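Local coordinates for protein leucyl-tRNA synthetase subunit alpha (PDB 3PZ5) that forms the CP1 editing domain of a leucine--tRNA ligase, a module that probably hydrolyses the aminoacyl ester of mischarged tRNA, at residues Asp176-Ser180 / Glu181-Arg185. The protein carries 1 engineered substitution. Sequence-based numbering, arbitrary orientation.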
loop_
_atom_site.group_PDB
_atom_site.type_symbol
_atom_site.label_atom_id
_atom_site.label_comp_id
_atom_site.label_asym_id
_atom_site.label_seq_id
_atom_site.Cartn_x
_atom_site.Cartn_y
_atom_site.Cartn_z
ATOM N N ASP A 176 2.279 -20.217 1.695
ATOM C CA ASP A 176 3.041 -20.508 2.915
ATOM C C ASP A 176 4.164 -21.535 2.714
ATOM O O ASP A 176 3.997 -22.520 1.985
ATOM C CB ASP A 176 2.092 -21.011 4.005
ATOM C CG ASP A 176 1.244 -19.901 4.606
ATOM O OD1 ASP A 176 1.590 -18.710 4.413
ATOM O OD2 ASP A 176 0.237 -20.222 5.286
ATOM N N GLY A 177 5.303 -21.299 3.363
ATOM C CA GLY A 177 6.430 -22.237 3.341
ATOM C C GLY A 177 7.376 -22.046 2.168
ATOM O O GLY A 177 8.507 -22.540 2.172
ATOM N N LEU A 178 6.902 -21.337 1.155
ATOM C CA LEU A 178 7.683 -21.021 -0.026
ATOM C C LEU A 178 8.718 -19.962 0.352
ATOM O O LEU A 178 8.438 -19.089 1.179
ATOM C CB LEU A 178 6.728 -20.464 -1.082
ATOM C CG LEU A 178 6.722 -20.822 -2.567
ATOM C CD1 LEU A 178 6.970 -22.298 -2.842
ATOM C CD2 LEU A 178 5.382 -20.387 -3.158
ATOM N N ASP A 179 9.913 -20.036 -0.226
ATOM C CA ASP A 179 10.878 -18.955 -0.044
ATOM C C ASP A 179 10.429 -17.731 -0.843
ATOM O O ASP A 179 9.822 -17.869 -1.911
ATOM C CB ASP A 179 12.299 -19.376 -0.426
ATOM C CG ASP A 179 12.491 -19.514 -1.929
ATOM O OD1 ASP A 179 12.968 -18.541 -2.559
ATOM O OD2 ASP A 179 12.168 -20.598 -2.475
ATOM N N SER A 180 10.738 -16.548 -0.318
ATOM C CA SER A 180 10.199 -15.276 -0.814
ATOM C C SER A 180 10.577 -14.896 -2.250
ATOM O O SER A 180 9.769 -14.291 -2.955
ATOM C CB SER A 180 10.529 -14.134 0.156
ATOM O OG SER A 180 11.924 -14.011 0.372
ATOM N N GLU A 181 11.784 -15.244 -2.686
ATOM C CA GLU A 181 12.197 -14.939 -4.060
ATOM C C GLU A 181 11.480 -15.817 -5.088
ATOM O O GLU A 181 11.147 -15.351 -6.184
ATOM C CB GLU A 181 13.714 -15.026 -4.223
ATOM C CG GLU A 181 14.483 -13.914 -3.507
ATOM C CD GLU A 181 14.325 -12.544 -4.162
ATOM O OE1 GLU A 181 14.548 -12.422 -5.389
ATOM O OE2 GLU A 181 13.995 -11.579 -3.438
ATOM N N THR A 182 11.246 -17.079 -4.724
ATOM C CA THR A 182 10.433 -17.999 -5.521
ATOM C C THR A 182 8.970 -17.545 -5.524
ATOM O O THR A 182 8.298 -17.589 -6.560
ATOM C CB THR A 182 10.540 -19.461 -4.982
ATOM O OG1 THR A 182 11.847 -19.987 -5.251
ATOM C CG2 THR A 182 9.496 -20.383 -5.614
ATOM N N ALA A 183 8.494 -17.102 -4.361
ATOM C CA ALA A 183 7.106 -16.672 -4.176
ATOM C C ALA A 183 6.712 -15.469 -5.040
ATOM O O ALA A 183 5.555 -15.348 -5.439
ATOM C CB ALA A 183 6.842 -16.379 -2.709
ATOM N N LYS A 184 7.671 -14.587 -5.319
ATOM C CA LYS A 184 7.439 -13.434 -6.185
ATOM C C LYS A 184 6.831 -13.851 -7.518
ATOM O O LYS A 184 5.804 -13.313 -7.929
ATOM C CB LYS A 184 8.737 -12.664 -6.435
ATOM C CG LYS A 184 9.158 -11.749 -5.305
ATOM C CD LYS A 184 10.494 -11.105 -5.612
ATOM C CE LYS A 184 10.998 -10.298 -4.437
ATOM N NZ LYS A 184 12.329 -9.711 -4.730
ATOM N N ARG A 185 7.464 -14.816 -8.181
ATOM C CA ARG A 185 7.028 -15.267 -9.497
ATOM C C ARG A 185 5.664 -15.941 -9.425
ATOM O O ARG A 185 4.764 -15.614 -10.204
ATOM C CB ARG A 185 8.034 -16.238 -10.114
ATOM C CG ARG A 185 9.479 -15.756 -10.156
ATOM C CD ARG A 185 10.278 -16.532 -11.205
ATOM N NE ARG A 185 9.837 -17.928 -11.313
ATOM C CZ ARG A 185 10.362 -18.946 -10.637
ATOM N NH1 ARG A 185 11.372 -18.751 -9.794
ATOM N NH2 ARG A 185 9.875 -20.168 -10.807
HETATM O O HOH W 1 12.438 -11.714 -1.216
#
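D179 and T182 meet at the start of helix 180-193, where D179 is the N-cap and its carboxylate takes two bonds from the threonine three residues on. T182 N donates to D179 OD1 over 3.1 Å, reaching that oxygen from above the carboxylate plane, 51° out of it. The other oxygen is used more squarely: T182 OG1 gives its proton to the syn side of D179 OD2 at 2.9 Å, much closer to the plane. D179 can do this because CG sits between its backbone N and carbonyl carbon (chi1 73°), which swings the carboxylate over the opening turn; T182 answers with OG1 beside its own N, both donors facing the same group. The carboxylate's charge would also be favoured by the positive end of the helix dipole. A valine in place of T182 would probably leave D179 OD2 without its hydroxyl mate and the carboxylate freer to turn.

The backbone takes over from there. A183 N donates to D179 O at 2.9 Å, in the carbonyl plane, and K184 N follows with S180 O at 3.2 Å. Beside the first turn, L178 CD2 rests 4.3 Å from A183 CB, while A183 and S180 also touch L169 of strand 168-169, packing the helix start against that strand.

On another side of the turn S180 OG, bonded also to G167 N, donates to a water, which in turn donates to E181 OE2. That same carboxylate oxygen is gripped a second time: the chain of K184, extended beyond CG, reaches across to the carboxylate of the bent E181 and brings NZ to the syn side of OE2, a salt bridge of 2.8 Å.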